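Local coordinates for glycosyl hydrolase family 2, TIM barrel domain protein (Faecalibacterium prausnitzii A2-165, PDB 6ED2), which is a gut bacterial beta-glucuronidase of glycosyl hydrolase family 2, probably cleaving glucuronic acid from its conjugates, those of drugs among them, at residues Pro313-Gly318 / Gln575-Trp580; Phe99-Glu104 / Asn146-Asn151; Thr167-Gly172 / Glu377-Gly382; Arg496-Tyr501 / Ala513-Glu518. All coordinates share one frame; numbering follows the deposited sequence.

Interaction 1. Residues Pro313-Gly318 / Gln575-Trp580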
# COMPACT_ATOMS: atom_id res chain seq x y z
N PRO A 313 32.27 9.87 27.92
CA PRO A 313 31.14 8.94 27.86
C PRO A 313 30.32 9.12 26.59
O PRO A 313 30.16 10.23 26.08
CB PRO A 313 30.32 9.28 29.11
CG PRO A 313 30.68 10.71 29.41
CD PRO A 313 32.11 10.90 28.98
N VAL A 314 29.81 8.00 26.07
CA VAL A 314 28.96 7.99 24.88
C VAL A 314 27.70 7.21 25.21
O VAL A 314 27.77 6.07 25.68
CB VAL A 314 29.65 7.35 23.66
CG1 VAL A 314 28.67 7.33 22.49
CG2 VAL A 314 30.88 8.13 23.27
N TYR A 315 26.54 7.82 24.95
CA TYR A 315 25.27 7.12 25.04
C TYR A 315 24.99 6.49 23.68
O TYR A 315 24.85 7.20 22.68
CB TYR A 315 24.15 8.08 25.46
CG TYR A 315 22.82 7.39 25.59
CD1 TYR A 315 22.43 6.78 26.79
CD2 TYR A 315 21.95 7.29 24.50
CE1 TYR A 315 21.20 6.11 26.90
CE2 TYR A 315 20.73 6.63 24.60
CZ TYR A 315 20.36 6.04 25.80
OH TYR A 315 19.15 5.39 25.89
N LEU A 316 24.94 5.16 23.64
CA LEU A 316 24.83 4.45 22.37
C LEU A 316 23.40 4.56 21.85
O LEU A 316 22.43 4.38 22.60
CB LEU A 316 25.22 2.97 22.55
CG LEU A 316 26.52 2.61 23.29
CD1 LEU A 316 26.75 1.08 23.36
CD2 LEU A 316 27.75 3.28 22.68
N ARG A 317 23.26 4.86 20.56
CA ARG A 317 21.97 4.91 19.89
C ARG A 317 22.14 4.39 18.48
O ARG A 317 23.11 4.75 17.79
CB ARG A 317 21.38 6.34 19.87
CG ARG A 317 22.14 7.32 18.98
CD ARG A 317 22.07 8.74 19.52
NE ARG A 317 22.90 8.87 20.72
CZ ARG A 317 23.08 10.01 21.38
NH1 ARG A 317 22.50 11.13 20.96
NH2 ARG A 317 23.85 10.03 22.46
N GLY A 318 21.22 3.53 18.05
CA GLY A 318 21.34 2.94 16.74
C GLY A 318 20.50 1.69 16.58
O GLY A 318 19.35 1.65 17.03
N GLN A 575 22.40 2.84 29.28
CA GLN A 575 23.41 3.65 28.60
C GLN A 575 23.40 3.45 27.09
O GLN A 575 24.33 3.90 26.41
CB GLN A 575 24.79 3.34 29.17
CG GLN A 575 24.96 3.84 30.59
CD GLN A 575 24.98 5.35 30.67
OE1 GLN A 575 25.66 6.00 29.88
NE2 GLN A 575 24.23 5.92 31.62
N GLY A 576 22.37 2.81 26.55
CA GLY A 576 22.31 2.64 25.12
C GLY A 576 20.98 2.08 24.67
O GLY A 576 20.36 1.29 25.39
N GLU A 577 20.53 2.49 23.48
CA GLU A 577 19.31 1.97 22.87
C GLU A 577 19.61 1.61 21.43
O GLU A 577 19.95 2.48 20.62
CB GLU A 577 18.16 2.99 22.95
CG GLU A 577 18.54 4.39 22.47
CD GLU A 577 17.54 5.45 22.90
OE1 GLU A 577 17.47 5.77 24.12
OE2 GLU A 577 16.81 5.96 22.02
N LEU A 578 19.53 0.33 21.11
CA LEU A 578 19.67 -0.13 19.74
C LEU A 578 18.35 -0.80 19.42
O LEU A 578 18.00 -1.81 20.04
CB LEU A 578 20.85 -1.09 19.57
CG LEU A 578 22.21 -0.59 20.07
CD1 LEU A 578 23.27 -1.63 19.76
CD2 LEU A 578 22.61 0.75 19.50
N VAL A 579 17.60 -0.20 18.50
CA VAL A 579 16.23 -0.63 18.24
C VAL A 579 16.26 -1.74 17.21
O VAL A 579 17.18 -1.83 16.39
CB VAL A 579 15.35 0.57 17.80
CG1 VAL A 579 15.75 1.06 16.41
CG2 VAL A 579 13.86 0.22 17.87
N TRP A 580 15.28 -2.63 17.27
CA TRP A 580 15.08 -3.66 16.25
C TRP A 580 14.01 -3.19 15.28
O TRP A 580 12.87 -2.95 15.69
CB TRP A 580 14.65 -4.96 16.91
CG TRP A 580 14.81 -6.18 16.06
CD1 TRP A 580 13.82 -6.97 15.57
CD2 TRP A 580 16.04 -6.78 15.66
NE1 TRP A 580 14.36 -8.02 14.88
CE2 TRP A 580 15.72 -7.92 14.91
CE3 TRP A 580 17.39 -6.44 15.86
CZ2 TRP A 580 16.70 -8.75 14.36
CZ3 TRP A 580 18.35 -7.25 15.30
CH2 TRP A 580 18.01 -8.40 14.56
O HOH W 1 27.97 5.32 28.44
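Val-314 meets Gln-575 through a water that donates to the backbone O of Val-314 and to OE1 of Gln-575, an oxygen also held by Arg-306. At Tyr-315 the side chain takes over: with CG anti to the backbone N (chi1 -179°) the ring lies across the neighbouring strand, and CA of Gly-576 sits 3.9 Å above the ring plane, toward the rim, as a CH-pi contact. Tyr-315 OH gives a very short hydrogen bond to Glu-577 OE1, 2.5 Å, the carboxylate standing at the ring edge with its plane turned 75° from it. Arg-618 forms a salt bridge with the same oxygen, and Trp-619 NE1 bonds to OE2. Leu-316 carries the first parallel bridge, its N bonding to Gln-575 O (3.1 Å) and its O accepting from Glu-577 N (2.8 Å). These are the first and last strands of the TIM barrel, and their pairing closes the ring; Leu-316 and Leu-578 face strand 373-377 across the interior, whereas Glu-577 points outward to helix 554-570. Arg-317 folds back so that NE and NH2 both grip Tyr-315 O, in the guanidinium plane, while NH1 reaches Leu-622 O and Trp-619 O. Gly-318 bonds through N to Glu-577 O (3.1 Å) and through O to Val-579 N (2.9 Å), with Leu-578 CD2 packed 3.4 Å from Gly-318 N.

Interaction 2. Residues Phe99-Glu104 / Asn146-Asn151; sequences FFVPAE and NIVRYN
Val-101 divides its two methyl groups between two residues of the loop 146-151. CG1, anti to the backbone N (chi1 176°), lies 3.7 Å from Tyr-150 CD1, and CG2 packs 4.0 Å from Val-148 CB, the two valines crossing at about a right angle. Val-148 CG1 also comes to the ring edge of Phe-99, 3.9 Å from Phe-99 CE1. Phe-100 points its ring the other way, with CG anti to its own N (chi1 -171°), so that CZ rests 3.3 Å from the carbonyl C of Asn-151. Asn-151 has left-handed backbone angles just before strand 152-161, which pairs antiparallel with 92-101 in the sugar-binding beta domain. The Asn-151 side chain turns back toward the 99-104 segment, OD1 accepting from Ala-103 N at 3.0 Å, with the donor tilted 19° from the amide plane. The backbone N of Asn-151 makes a weak, bent bond to Val-101 O. Arg-38 of a second subunit packs on Phe-100 and Asn-151 and forms a salt bridge with Glu-104. The contacts of Val-101 and Phe-99 with Val-148 are purely apolar and pack the loop on the strand, while one amide oxygen satisfies the backbone N-H of Ala-103.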
# COMPACT_ATOMS: atom_id res chain seq x y z
N PHE A 99 39.60 -19.72 -13.18
CA PHE A 99 40.47 -18.59 -12.94
C PHE A 99 41.80 -18.86 -13.61
O PHE A 99 42.23 -20.01 -13.75
CB PHE A 99 40.66 -18.28 -11.44
CG PHE A 99 41.30 -19.40 -10.65
CD1 PHE A 99 42.67 -19.41 -10.41
CD2 PHE A 99 40.53 -20.42 -10.12
CE1 PHE A 99 43.26 -20.44 -9.66
CE2 PHE A 99 41.11 -21.45 -9.36
CZ PHE A 99 42.47 -21.46 -9.14
N PHE A 100 42.43 -17.79 -14.04
CA PHE A 100 43.67 -17.87 -14.76
C PHE A 100 44.79 -17.55 -13.80
O PHE A 100 44.71 -16.57 -13.05
CB PHE A 100 43.71 -16.89 -15.94
CG PHE A 100 44.89 -17.10 -16.84
CD1 PHE A 100 44.86 -18.09 -17.82
CD2 PHE A 100 46.04 -16.34 -16.69
CE1 PHE A 100 45.95 -18.29 -18.65
CE2 PHE A 100 47.13 -16.54 -17.52
CZ PHE A 100 47.09 -17.51 -18.50
N VAL A 101 45.84 -18.36 -13.83
CA VAL A 101 47.03 -18.10 -13.04
C VAL A 101 48.13 -17.67 -14.00
O VAL A 101 48.57 -18.49 -14.83
CB VAL A 101 47.46 -19.32 -12.22
CG1 VAL A 101 48.76 -19.02 -11.49
CG2 VAL A 101 46.36 -19.71 -11.24
N PRO A 102 48.61 -16.44 -13.93
CA PRO A 102 49.66 -16.00 -14.86
C PRO A 102 50.94 -16.80 -14.69
O PRO A 102 51.26 -17.27 -13.59
CB PRO A 102 49.87 -14.53 -14.49
CG PRO A 102 48.64 -14.13 -13.73
CD PRO A 102 48.15 -15.36 -13.04
N ALA A 103 51.67 -16.94 -15.79
CA ALA A 103 52.99 -17.57 -15.72
C ALA A 103 53.89 -16.86 -14.71
O ALA A 103 54.61 -17.51 -13.95
CB ALA A 103 53.64 -17.56 -17.10
N GLU A 104 53.85 -15.53 -14.70
CA GLU A 104 54.70 -14.68 -13.89
C GLU A 104 54.31 -14.67 -12.39
O GLU A 104 54.90 -13.89 -11.63
CB GLU A 104 54.69 -13.25 -14.44
CG GLU A 104 53.36 -12.51 -14.31
CD GLU A 104 52.44 -12.66 -15.53
OE1 GLU A 104 52.73 -13.47 -16.45
OE2 GLU A 104 51.41 -11.94 -15.55
N ASN A 146 50.61 -25.56 -5.30
CA ASN A 146 51.09 -26.75 -5.99
C ASN A 146 50.00 -27.50 -6.71
O ASN A 146 50.24 -28.61 -7.16
CB ASN A 146 51.79 -27.69 -5.01
CG ASN A 146 52.95 -27.03 -4.32
OD1 ASN A 146 53.07 -27.08 -3.10
ND2 ASN A 146 53.81 -26.38 -5.10
N ILE A 147 48.80 -26.92 -6.82
CA ILE A 147 47.70 -27.57 -7.51
C ILE A 147 47.38 -26.90 -8.85
O ILE A 147 46.86 -27.57 -9.75
CB ILE A 147 46.45 -27.62 -6.60
CG1 ILE A 147 46.82 -28.21 -5.24
CG2 ILE A 147 45.36 -28.43 -7.24
CD1 ILE A 147 47.29 -29.65 -5.32
N VAL A 148 47.65 -25.62 -9.00
CA VAL A 148 47.26 -24.88 -10.19
C VAL A 148 48.22 -25.18 -11.33
O VAL A 148 49.39 -25.51 -11.13
CB VAL A 148 47.20 -23.37 -9.91
CG1 VAL A 148 46.02 -23.05 -8.99
CG2 VAL A 148 48.51 -22.89 -9.30
N ARG A 149 47.71 -25.05 -12.56
CA ARG A 149 48.56 -25.00 -13.74
C ARG A 149 48.85 -23.54 -14.06
O ARG A 149 47.92 -22.72 -14.10
CB ARG A 149 47.89 -25.69 -14.93
CG ARG A 149 47.27 -27.04 -14.64
CD ARG A 149 45.92 -27.15 -15.35
NE ARG A 149 45.21 -28.39 -15.05
CZ ARG A 149 43.89 -28.54 -15.17
NH1 ARG A 149 43.31 -29.71 -14.88
NH2 ARG A 149 43.14 -27.51 -15.59
N TYR A 150 50.12 -23.22 -14.28
CA TYR A 150 50.56 -21.85 -14.48
C TYR A 150 50.42 -21.41 -15.94
O TYR A 150 50.62 -22.20 -16.86
CB TYR A 150 52.01 -21.70 -13.99
CG TYR A 150 52.09 -21.77 -12.48
CD1 TYR A 150 52.12 -20.60 -11.70
CD2 TYR A 150 52.07 -22.99 -11.82
CE1 TYR A 150 52.16 -20.67 -10.32
CE2 TYR A 150 52.11 -23.06 -10.44
CZ TYR A 150 52.16 -21.90 -9.69
OH TYR A 150 52.20 -21.99 -8.33
N ASN A 151 50.05 -20.15 -16.13
CA ASN A 151 49.65 -19.59 -17.43
C ASN A 151 48.55 -20.42 -18.09
O ASN A 151 48.51 -20.56 -19.32
CB ASN A 151 50.85 -19.42 -18.37
CG ASN A 151 50.75 -18.13 -19.19
OD1 ASN A 151 50.68 -17.02 -18.62
ND2 ASN A 151 50.71 -18.26 -20.52

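Interaction 3. Residues Thr167-Gly172 / Glu377-Gly382; sequences TMLPAG and EVPAVG
Ala-171 N and Val-381 O join the two irregular backbones by one nearly straight hydrogen bond (3.1 Å, 170° at the hydrogen), the N-H approaching along the C=O axis. It couples a loop of the sugar-binding domain to the loop that follows strand 373-377, at the carboxyl end of the TIM barrel. The barrel loop bends in an inverse gamma turn centred on Ala-380, and the cis peptide between Leu-169 and Pro-170 kinks the partner. Pro-379 O, the acceptor of the turn's weak bond from Val-381 N, faces this kink: Leu-169 CB lies 3.2 Å from it, and Pro-170 CA makes a CH...O contact at 3.3 Å. The leucine side chain then runs alongside the turn. Its CG is anti to the carbonyl carbon (chi1 -73°), which brings Leu-169 CD2 to 3.6 Å from Ala-380 N and 3.8 Å from Ala-380 CB, with Val-378 CG1 more distant. Pro-379 CB meets Leu-169 CB at 3.9 Å. The barrel side is backed by His-416 of helix 409-427, and a glycerol, probably from the crystallisation liquor, lies about 5 Å from the Val-381 side chain. Val-381 CG1 touches Pro-170 CB at 3.6 Å.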
# COMPACT_ATOMS: atom_id res chain seq x y z
N THR A 167 24.47 -28.25 16.57
CA THR A 167 25.88 -28.12 16.91
C THR A 167 26.58 -27.01 16.13
O THR A 167 27.81 -26.91 16.19
CB THR A 167 26.62 -29.45 16.71
OG1 THR A 167 26.31 -29.98 15.42
CG2 THR A 167 26.19 -30.45 17.77
N MET A 168 25.84 -26.16 15.42
CA MET A 168 26.42 -25.12 14.59
C MET A 168 25.90 -23.74 15.00
O MET A 168 24.90 -23.61 15.71
CB MET A 168 26.10 -25.35 13.11
CG MET A 168 24.60 -25.29 12.84
SD MET A 168 24.15 -25.39 11.09
CE MET A 168 24.55 -23.71 10.53
N LEU A 169 26.59 -22.72 14.51
CA LEU A 169 26.16 -21.34 14.65
C LEU A 169 25.79 -20.81 13.27
O LEU A 169 26.68 -20.69 12.41
CB LEU A 169 27.27 -20.50 15.26
CG LEU A 169 27.59 -20.66 16.74
CD1 LEU A 169 28.27 -21.98 17.08
CD2 LEU A 169 28.49 -19.51 17.10
N PRO A 170 24.52 -20.46 13.00
CA PRO A 170 23.37 -20.46 13.92
C PRO A 170 22.69 -21.82 14.02
O PRO A 170 22.88 -22.67 13.15
CB PRO A 170 22.43 -19.44 13.28
CG PRO A 170 22.66 -19.63 11.79
CD PRO A 170 24.14 -19.98 11.65
N ALA A 171 21.89 -22.02 15.06
CA ALA A 171 21.36 -23.33 15.39
C ALA A 171 19.96 -23.55 14.82
O ALA A 171 19.15 -22.62 14.72
CB ALA A 171 21.32 -23.51 16.91
N GLY A 172 19.68 -24.79 14.47
CA GLY A 172 18.34 -25.13 14.05
C GLY A 172 18.27 -26.60 13.77
O GLY A 172 19.11 -27.37 14.25
N GLU A 377 29.12 -9.36 16.74
CA GLU A 377 28.38 -10.50 17.26
C GLU A 377 28.64 -11.76 16.45
O GLU A 377 28.54 -11.76 15.21
CB GLU A 377 26.88 -10.20 17.28
CG GLU A 377 26.04 -11.34 17.86
CD GLU A 377 24.61 -10.91 18.18
OE1 GLU A 377 24.41 -10.07 19.10
OE2 GLU A 377 23.68 -11.43 17.52
N VAL A 378 28.92 -12.85 17.16
CA VAL A 378 29.16 -14.17 16.59
C VAL A 378 27.82 -14.86 16.34
O VAL A 378 26.83 -14.50 16.99
CB VAL A 378 30.10 -14.93 17.55
CG1 VAL A 378 29.34 -15.56 18.69
CG2 VAL A 378 31.01 -15.89 16.83
N PRO A 379 27.68 -15.82 15.39
CA PRO A 379 26.33 -16.33 15.09
C PRO A 379 25.75 -17.29 16.13
O PRO A 379 25.09 -18.27 15.78
CB PRO A 379 26.51 -17.03 13.74
CG PRO A 379 27.87 -16.61 13.23
CD PRO A 379 28.68 -16.36 14.46
N ALA A 380 25.96 -16.99 17.42
CA ALA A 380 25.48 -17.85 18.51
C ALA A 380 24.03 -17.50 18.84
O ALA A 380 23.69 -16.95 19.90
CB ALA A 380 26.38 -17.70 19.73
N VAL A 381 23.16 -17.82 17.90
CA VAL A 381 21.74 -17.52 18.01
C VAL A 381 20.98 -18.80 17.74
O VAL A 381 21.44 -19.67 16.98
CB VAL A 381 21.32 -16.38 17.04
CG1 VAL A 381 21.60 -16.79 15.59
CG2 VAL A 381 19.84 -15.99 17.24
N GLY A 382 19.81 -18.93 18.37
CA GLY A 382 19.03 -20.15 18.29
C GLY A 382 19.29 -21.16 19.40
O GLY A 382 18.81 -22.30 19.29

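Interaction 4. Residues Arg496-Tyr501 / Ala513-Glu518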
# COMPACT_ATOMS: atom_id res chain seq x y z
N ARG A 496 13.80 -6.61 24.72
CA ARG A 496 12.53 -6.50 25.44
C ARG A 496 11.43 -5.96 24.53
O ARG A 496 11.65 -5.04 23.74
CB ARG A 496 12.68 -5.62 26.67
CG ARG A 496 13.44 -6.30 27.81
CD ARG A 496 12.81 -7.63 28.16
NE ARG A 496 13.50 -8.33 29.24
CZ ARG A 496 14.49 -9.21 29.06
NH1 ARG A 496 14.94 -9.49 27.84
NH2 ARG A 496 15.04 -9.79 30.11
N TYR A 497 10.24 -6.53 24.67
CA TYR A 497 9.09 -6.25 23.82
C TYR A 497 7.84 -6.06 24.66
O TYR A 497 6.77 -6.61 24.36
CB TYR A 497 8.89 -7.36 22.81
CG TYR A 497 9.98 -7.40 21.76
CD1 TYR A 497 9.98 -6.49 20.71
CD2 TYR A 497 11.01 -8.34 21.84
CE1 TYR A 497 10.97 -6.52 19.74
CE2 TYR A 497 12.01 -8.38 20.88
CZ TYR A 497 11.99 -7.47 19.83
OH TYR A 497 12.98 -7.51 18.88
N TYR A 498 7.96 -5.30 25.75
CA TYR A 498 6.82 -4.92 26.56
C TYR A 498 5.91 -4.00 25.76
O TYR A 498 6.27 -2.85 25.47
CB TYR A 498 7.28 -4.25 27.85
CG TYR A 498 7.80 -5.22 28.90
CD1 TYR A 498 6.93 -6.08 29.57
CD2 TYR A 498 9.16 -5.28 29.22
CE1 TYR A 498 7.39 -6.96 30.54
CE2 TYR A 498 9.63 -6.15 30.18
CZ TYR A 498 8.75 -6.99 30.84
OH TYR A 498 9.21 -7.85 31.80
N GLY A 499 4.73 -4.49 25.40
CA GLY A 499 3.82 -3.74 24.57
C GLY A 499 3.70 -4.28 23.17
O GLY A 499 2.88 -3.77 22.39
N TRP A 500 4.50 -5.28 22.81
CA TRP A 500 4.30 -6.02 21.57
C TRP A 500 4.02 -7.49 21.87
O TRP A 500 2.85 -7.91 21.88
CB TRP A 500 5.52 -5.87 20.65
CG TRP A 500 5.26 -6.50 19.30
CD1 TRP A 500 5.85 -7.62 18.79
CD2 TRP A 500 4.30 -6.07 18.33
NE1 TRP A 500 5.33 -7.91 17.55
CE2 TRP A 500 4.37 -6.97 17.25
CE3 TRP A 500 3.39 -5.01 18.26
CZ2 TRP A 500 3.57 -6.84 16.10
CZ3 TRP A 500 2.59 -4.87 17.11
CH2 TRP A 500 2.69 -5.79 16.06
N TYR A 501 5.06 -8.30 22.12
CA TYR A 501 4.82 -9.72 22.40
C TYR A 501 4.17 -9.94 23.75
O TYR A 501 3.52 -10.97 23.95
CB TYR A 501 6.13 -10.52 22.34
CG TYR A 501 6.74 -10.58 20.97
CD1 TYR A 501 6.03 -11.10 19.90
CD2 TYR A 501 8.04 -10.12 20.75
CE1 TYR A 501 6.60 -11.17 18.63
CE2 TYR A 501 8.61 -10.18 19.50
CZ TYR A 501 7.89 -10.70 18.44
OH TYR A 501 8.47 -10.76 17.19
N ALA A 513 4.10 -0.80 33.35
CA ALA A 513 4.34 -1.14 34.75
C ALA A 513 5.09 -2.47 34.88
O ALA A 513 5.96 -2.62 35.74
CB ALA A 513 3.03 -1.19 35.54
N ALA A 514 4.75 -3.45 34.04
CA ALA A 514 5.52 -4.69 34.05
C ALA A 514 6.97 -4.43 33.68
O ALA A 514 7.88 -5.07 34.21
CB ALA A 514 4.89 -5.72 33.10
N PHE A 515 7.19 -3.50 32.76
CA PHE A 515 8.54 -3.19 32.32
C PHE A 515 9.33 -2.54 33.45
O PHE A 515 10.44 -2.99 33.77
CB PHE A 515 8.43 -2.28 31.08
CG PHE A 515 9.69 -2.14 30.27
CD1 PHE A 515 10.88 -2.74 30.64
CD2 PHE A 515 9.67 -1.37 29.10
CE1 PHE A 515 12.04 -2.57 29.87
CE2 PHE A 515 10.81 -1.20 28.33
CZ PHE A 515 12.00 -1.79 28.72
N HIS A 516 8.76 -1.52 34.09
CA HIS A 516 9.38 -0.92 35.28
C HIS A 516 9.64 -1.96 36.36
O HIS A 516 10.67 -1.90 37.04
CB HIS A 516 8.48 0.17 35.84
CG HIS A 516 8.69 1.50 35.20
ND1 HIS A 516 9.88 2.19 35.29
CD2 HIS A 516 7.86 2.27 34.46
CE1 HIS A 516 9.77 3.34 34.64
NE2 HIS A 516 8.55 3.41 34.13
N HIS A 517 8.73 -2.91 36.52
CA HIS A 517 8.93 -3.96 37.52
C HIS A 517 10.21 -4.74 37.23
O HIS A 517 11.05 -4.91 38.11
CB HIS A 517 7.71 -4.89 37.56
CG HIS A 517 7.86 -6.01 38.55
ND1 HIS A 517 7.73 -5.82 39.91
CD2 HIS A 517 8.16 -7.31 38.37
CE1 HIS A 517 7.92 -6.98 40.53
NE2 HIS A 517 8.18 -7.90 39.61
N GLU A 518 10.39 -5.20 35.98
CA GLU A 518 11.61 -5.95 35.66
C GLU A 518 12.85 -5.07 35.77
O GLU A 518 13.90 -5.53 36.23
CB GLU A 518 11.52 -6.58 34.27
CG GLU A 518 12.62 -7.64 34.04
CD GLU A 518 12.76 -8.13 32.59
OE1 GLU A 518 11.77 -8.05 31.84
OE2 GLU A 518 13.86 -8.61 32.23
O HOH W 2 7.77 -7.73 34.83
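Tyr-498 lays one face of its ring on the helix 513-518. CA of Phe-515 stands over the ring centre, 3.7 Å above its plane, in a CH-pi contact, and the backbone carbonyl carbon of Ala-514 lies over the rim of that face. The Phe-515 ring is slid aside: the two planes are only 25° apart, yet the centroids are 4.9 Å from each other, so overlap is slight and the touch falls between Tyr-498 CD2 and Phe-515 CG (3.4 Å). CB of Ala-514 fills in beside Tyr-498 CE1 at 3.8 Å. With its ring held flat this way, Tyr-498 brings OH to Glu-518, donating to OE1 at 2.6 Å on the anti lone pair. Arg-496 meets the syn side of the same carboxylate, side-on, with planes 31° apart. Arg-496 NH2 bonds to the syn lone pair of Glu-518 OE2 at 2.7 Å, and NE is shared between OE1 and OE2. Glu-518 reaches this position because its chain is extended, CG anti to the backbone N (chi1 -166°). Trp-522, one turn further on, also donates to OE2, and Arg-496 NH1 holds Val-474 O. A gathering of donors this dense round a buried carboxylate would be expected to favour its charged form. Thr-564, Val-567 and Phe-568 of helix 554-570 pack on the Phe-515 ring. The arrangement is that of a beta-alpha unit of the TIM barrel, the loop after strand 492-495 being fastened to the outer helix 508-525 that follows it.

How the interactions relate
Interactions 1, 3 and 4 involve the TIM barrel; interaction 2, on the other side of the chain's centre from 1 and 4, belongs to the sugar-binding domain alone and is partly open at a subunit boundary. Interaction 1 is buried and depends mainly on parallel backbone bonding between barrel strands. Interaction 4, about 18 Å away between centres, joins a loop to an outer helix through a salt bridge and a tyrosine ring lying on the helix, and touches it where Trp-580 CD1 meets Tyr-497 OH at 3.5 Å. Interaction 3 is equally buried but spans two domains, with apolar packing and one backbone bond. Interaction 2 mixes apolar packing with an asparagine-to-backbone bond.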